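Long-range contact in multifunctional non-homologous end joining DNA repair protein LigD (Mycobacterium tuberculosis, PDB 2IRU), which probably works with Ku to repair DNA double-strand breaks by non-homologous end joining, its polymerase domain, the part crystallised here, extending DNA ends before sealing: residues A[159-171]-A[179-191]. Sequence-based numbering, arbitrary orientation.
Sequences VRDLLADIGLVTF and GLHLYTPLDEPVS
Tyr183 O takes the N-H of Phe171 at 2.8 Å, in the carbonyl plane and with an N-H...O angle of 160°; the CA-H of Thr170 also approaches this oxygen. The return bond, Tyr183 N to Phe171 O, is similarly straight at 168°, defining an antiparallel hydrogen-bonded pair. Beyond it the direct pairing gives way to water: one molecule accepts from Val169 N and donates to Pro185 O at 2.7 Å. On the helix side, Thr184 OG1 donates to Thr170 OG1 in a 3.2 Å bond. With chi1 -57°, Thr184 keeps OG1 beside its backbone N, which leaves CG2 anti to that nitrogen, where the methyl presses on Leu168 CB at 3.5 Å, tighter than usual carbon contact. Leu163 reaches the same threonine through CD1, while Leu182 CD1 meets Val159 CB at 3.6 Å. On the Tyr183 face, Pro185 CD meets the edge of the Phe171 ring in its plane, 3.6 Å from CE2. A Schellman motif with Gly167 at C-prime ends helix 149-164 and turns the chain into the link to strand 171-174, which pairs with 180-186. His181, also on the Tyr183 face, probably binds substrate and touches Asp140 of strand 129-143. The chemistry divides by face: Val159 and Leu163 bring the helix, and Leu168 and the threonine hydroxyl pair the link, against strand 180-186, whereas the Tyr183 face carries His181 toward the probable nucleotide site.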
loop_
_atom_site.group_PDB
_atom_site.type_symbol
_atom_site.label_atom_id
_atom_site.label_comp_id
_atom_site.label_asym_id
_atom_site.label_seq_id
_atom_site.Cartn_x
_atom_site.Cartn_y
_atom_site.Cartn_z
ATOM N N VAL A 159 -5.345 18.440 -0.967
ATOM C CA VAL A 159 -5.050 17.564 -2.085
ATOM C C VAL A 159 -6.364 17.067 -2.695
ATOM O O VAL A 159 -6.562 17.144 -3.913
ATOM C CB VAL A 159 -4.176 16.350 -1.654
ATOM C CG1 VAL A 159 -3.945 15.433 -2.853
ATOM C CG2 VAL A 159 -2.863 16.838 -1.045
ATOM N N ARG A 160 -7.251 16.571 -1.824
ATOM C CA ARG A 160 -8.571 16.099 -2.229
ATOM C C ARG A 160 -9.305 17.167 -3.055
ATOM O O ARG A 160 -9.935 16.847 -4.056
ATOM C CB ARG A 160 -9.434 15.744 -1.017
ATOM C CG ARG A 160 -10.811 15.218 -1.394
ATOM C CD ARG A 160 -11.806 15.340 -0.257
ATOM N NE ARG A 160 -11.915 16.723 0.223
ATOM C CZ ARG A 160 -12.471 17.069 1.378
ATOM N NH1 ARG A 160 -13.004 16.147 2.167
ATOM N NH2 ARG A 160 -12.499 18.342 1.746
ATOM N N ASP A 161 -9.216 18.416 -2.623
ATOM C CA ASP A 161 -9.977 19.486 -3.273
ATOM C C ASP A 161 -9.424 19.791 -4.669
ATOM O O ASP A 161 -10.196 19.975 -5.624
ATOM C CB ASP A 161 -10.014 20.712 -2.376
ATOM C CG ASP A 161 -10.909 20.515 -1.143
ATOM O OD1 ASP A 161 -11.664 19.513 -1.068
ATOM O OD2 ASP A 161 -10.869 21.388 -0.247
ATOM N N LEU A 162 -8.096 19.799 -4.799
ATOM C CA LEU A 162 -7.459 19.989 -6.114
ATOM C C LEU A 162 -7.839 18.864 -7.081
ATOM O O LEU A 162 -8.136 19.087 -8.259
ATOM C CB LEU A 162 -5.936 20.087 -5.987
ATOM C CG LEU A 162 -5.152 21.332 -5.565
ATOM C CD1 LEU A 162 -5.005 21.490 -4.102
ATOM C CD2 LEU A 162 -3.767 21.273 -6.192
ATOM N N LEU A 163 -7.827 17.633 -6.580
ATOM C CA LEU A 163 -8.197 16.496 -7.417
ATOM C C LEU A 163 -9.671 16.574 -7.833
ATOM O O LEU A 163 -10.019 16.238 -8.970
ATOM C CB LEU A 163 -7.855 15.184 -6.704
ATOM C CG LEU A 163 -6.345 14.973 -6.512
ATOM C CD1 LEU A 163 -6.078 13.793 -5.555
ATOM C CD2 LEU A 163 -5.587 14.790 -7.843
ATOM N N ALA A 164 -10.515 17.056 -6.923
ATOM C CA ALA A 164 -11.959 17.154 -7.155
ATOM C C ALA A 164 -12.284 18.092 -8.315
ATOM O O ALA A 164 -13.293 17.909 -9.016
ATOM C CB ALA A 164 -12.677 17.621 -5.880
ATOM N N ASP A 165 -11.418 19.087 -8.499
ATOM C CA ASP A 165 -11.535 20.059 -9.587
ATOM C C ASP A 165 -11.415 19.415 -10.984
ATOM O O ASP A 165 -11.952 19.955 -11.970
ATOM C CB ASP A 165 -10.484 21.146 -9.406
ATOM C CG ASP A 165 -10.741 22.017 -8.177
ATOM O OD1 ASP A 165 -11.864 21.961 -7.631
ATOM O OD2 ASP A 165 -9.819 22.750 -7.752
ATOM N N ILE A 166 -10.694 18.295 -11.071
ATOM C CA ILE A 166 -10.621 17.488 -12.298
ATOM C C ILE A 166 -11.528 16.249 -12.225
ATOM O O ILE A 166 -11.311 15.262 -12.939
ATOM C CB ILE A 166 -9.163 17.061 -12.657
ATOM C CG1 ILE A 166 -8.151 18.171 -12.354
ATOM C CG2 ILE A 166 -9.031 16.549 -14.099
ATOM C CD1 ILE A 166 -7.209 17.737 -11.231
ATOM N N GLY A 167 -12.543 16.304 -11.362
ATOM C CA GLY A 167 -13.574 15.269 -11.304
ATOM C C GLY A 167 -13.068 13.924 -10.796
ATOM O O GLY A 167 -13.621 12.875 -11.133
ATOM N N LEU A 168 -12.020 13.977 -9.980
ATOM C CA LEU A 168 -11.434 12.791 -9.374
ATOM C C LEU A 168 -11.818 12.744 -7.896
ATOM O O LEU A 168 -12.100 13.784 -7.275
ATOM C CB LEU A 168 -9.912 12.790 -9.549
ATOM C CG LEU A 168 -9.345 12.730 -10.978
ATOM C CD1 LEU A 168 -7.822 12.891 -10.908
ATOM C CD2 LEU A 168 -9.740 11.440 -11.708
ATOM N N VAL A 169 -11.877 11.524 -7.371
ATOM C CA VAL A 169 -12.278 11.261 -5.992
ATOM C C VAL A 169 -11.051 10.705 -5.261
ATOM O O VAL A 169 -10.309 9.930 -5.829
ATOM C CB VAL A 169 -13.457 10.237 -5.942
ATOM C CG1 VAL A 169 -13.812 9.822 -4.515
ATOM C CG2 VAL A 169 -14.714 10.793 -6.687
ATOM N N THR A 170 -10.871 11.095 -4.004
ATOM C CA THR A 170 -9.687 10.716 -3.240
ATOM C C THR A 170 -10.048 9.922 -1.982
ATOM O O THR A 170 -11.017 10.268 -1.281
ATOM C CB THR A 170 -8.895 11.991 -2.882
ATOM O OG1 THR A 170 -8.709 12.761 -4.081
ATOM C CG2 THR A 170 -7.530 11.684 -2.282
ATOM N N PHE A 171 -9.252 8.892 -1.703
ATOM C CA PHE A 171 -9.479 8.005 -0.562
ATOM C C PHE A 171 -8.288 8.067 0.387
ATOM O O PHE A 171 -7.143 7.799 -0.029
ATOM C CB PHE A 171 -9.650 6.542 -1.033
ATOM C CG PHE A 171 -10.792 6.355 -1.989
ATOM C CD1 PHE A 171 -12.056 5.980 -1.519
ATOM C CD2 PHE A 171 -10.618 6.567 -3.369
ATOM C CE1 PHE A 171 -13.128 5.806 -2.396
ATOM C CE2 PHE A 171 -11.688 6.394 -4.253
ATOM C CZ PHE A 171 -12.943 6.017 -3.782
ATOM N N GLY A 179 3.081 8.042 7.815
ATOM C CA GLY A 179 2.475 8.607 6.609
ATOM C C GLY A 179 0.956 8.579 6.636
ATOM O O GLY A 179 0.321 7.897 7.457
ATOM N N LEU A 180 0.382 9.431 5.810
ATOM C CA LEU A 180 -0.988 9.304 5.379
ATOM C C LEU A 180 -0.889 9.145 3.856
ATOM O O LEU A 180 -0.266 9.995 3.216
ATOM C CB LEU A 180 -1.739 10.599 5.730
ATOM C CG LEU A 180 -3.167 10.753 5.226
ATOM C CD1 LEU A 180 -4.037 9.630 5.773
ATOM C CD2 LEU A 180 -3.735 12.117 5.619
ATOM N N HIS A 181 -1.432 8.063 3.283
ATOM C CA HIS A 181 -1.473 7.910 1.832
ATOM C C HIS A 181 -2.847 8.300 1.313
ATOM O O HIS A 181 -3.847 8.059 1.995
ATOM C CB HIS A 181 -1.179 6.473 1.377
ATOM C CG HIS A 181 0.237 6.056 1.597
ATOM N ND1 HIS A 181 1.248 6.386 0.714
ATOM C CD2 HIS A 181 0.806 5.287 2.552
ATOM C CE1 HIS A 181 2.388 5.870 1.151
ATOM N NE2 HIS A 181 2.147 5.222 2.280
ATOM N N LEU A 182 -2.884 8.910 0.124
ATOM C CA LEU A 182 -4.139 9.280 -0.530
ATOM C C LEU A 182 -4.120 8.589 -1.893
ATOM O O LEU A 182 -3.123 8.699 -2.600
ATOM C CB LEU A 182 -4.268 10.803 -0.781
ATOM C CG LEU A 182 -4.205 11.709 0.457
ATOM C CD1 LEU A 182 -4.461 13.174 0.055
ATOM C CD2 LEU A 182 -5.254 11.279 1.477
ATOM N N TYR A 183 -5.181 7.855 -2.219
ATOM C CA TYR A 183 -5.315 7.198 -3.514
ATOM C C TYR A 183 -6.465 7.829 -4.311
ATOM O O TYR A 183 -7.495 8.188 -3.751
ATOM C CB TYR A 183 -5.645 5.724 -3.332
ATOM C CG TYR A 183 -4.519 4.897 -2.757
ATOM C CD1 TYR A 183 -3.568 4.304 -3.606
ATOM C CD2 TYR A 183 -4.385 4.702 -1.369
ATOM C CE1 TYR A 183 -2.520 3.532 -3.102
ATOM C CE2 TYR A 183 -3.312 3.913 -0.836
ATOM C CZ TYR A 183 -2.394 3.323 -1.725
ATOM O OH TYR A 183 -1.339 2.568 -1.248
ATOM N N THR A 184 -6.269 7.930 -5.618
ATOM C CA THR A 184 -7.281 8.476 -6.506
ATOM C C THR A 184 -7.370 7.602 -7.774
ATOM O O THR A 184 -6.388 7.480 -8.516
ATOM C CB THR A 184 -6.961 9.913 -6.892
ATOM O OG1 THR A 184 -6.830 10.703 -5.687
ATOM C CG2 THR A 184 -8.086 10.419 -7.785
ATOM N N PRO A 185 -8.531 6.990 -8.024
ATOM C CA PRO A 185 -8.585 6.204 -9.270
ATOM C C PRO A 185 -8.667 7.131 -10.494
ATOM O O PRO A 185 -9.327 8.191 -10.451
ATOM C CB PRO A 185 -9.853 5.366 -9.110
ATOM C CG PRO A 185 -10.730 6.184 -8.197
ATOM C CD PRO A 185 -9.808 6.979 -7.293
ATOM N N LEU A 186 -7.991 6.721 -11.564
ATOM C CA LEU A 186 -7.959 7.486 -12.814
ATOM C C LEU A 186 -9.158 7.178 -13.699
ATOM O O LEU A 186 -9.510 6.010 -13.904
ATOM C CB LEU A 186 -6.636 7.232 -13.557
ATOM C CG LEU A 186 -5.339 7.731 -12.869
ATOM C CD1 LEU A 186 -4.086 7.265 -13.627
ATOM C CD2 LEU A 186 -5.279 9.249 -12.614
ATOM N N ASP A 187 -9.793 8.235 -14.208
ATOM C CA ASP A 187 -10.845 8.093 -15.214
ATOM C C ASP A 187 -10.278 7.502 -16.490
ATOM O O ASP A 187 -10.805 6.521 -17.021
ATOM C CB ASP A 187 -11.507 9.445 -15.507
ATOM C CG ASP A 187 -12.605 9.783 -14.513
ATOM O OD1 ASP A 187 -12.782 9.027 -13.521
ATOM O OD2 ASP A 187 -13.299 10.794 -14.743
ATOM N N GLU A 188 -9.215 8.114 -16.999
ATOM C CA GLU A 188 -8.595 7.618 -18.225
ATOM C C GLU A 188 -7.187 7.092 -17.948
ATOM O O GLU A 188 -6.441 7.682 -17.147
ATOM C CB GLU A 188 -8.634 8.650 -19.366
ATOM C CG GLU A 188 -8.203 10.067 -19.009
ATOM C CD GLU A 188 -8.315 11.028 -20.183
ATOM O OE1 GLU A 188 -7.444 11.919 -20.311
ATOM O OE2 GLU A 188 -9.273 10.898 -20.981
ATOM N N PRO A 189 -6.827 5.974 -18.605
ATOM C CA PRO A 189 -5.518 5.373 -18.393
ATOM C C PRO A 189 -4.379 6.301 -18.800
ATOM O O PRO A 189 -4.483 7.037 -19.802
ATOM C CB PRO A 189 -5.549 4.112 -19.273
ATOM C CG PRO A 189 -6.653 4.318 -20.261
ATOM C CD PRO A 189 -7.647 5.217 -19.576
ATOM N N VAL A 190 -3.305 6.270 -18.018
ATOM C CA VAL A 190 -2.126 7.056 -18.345
ATOM C C VAL A 190 -0.883 6.249 -17.947
ATOM O O VAL A 190 -0.940 5.468 -16.987
ATOM C CB VAL A 190 -2.205 8.483 -17.677
ATOM C CG1 VAL A 190 -1.755 8.461 -16.236
ATOM C CG2 VAL A 190 -1.446 9.527 -18.475
ATOM N N SER A 191 0.224 6.422 -18.681
ATOM C CA SER A 191 1.487 5.761 -18.296
ATOM C C SER A 191 1.891 6.183 -16.889
ATOM O O SER A 191 1.471 7.259 -16.398
ATOM C CB SER A 191 2.613 6.111 -19.268
ATOM O OG SER A 191 2.991 7.467 -19.099
HETATM O O HOH W 1 -11.405 9.458 -9.344
#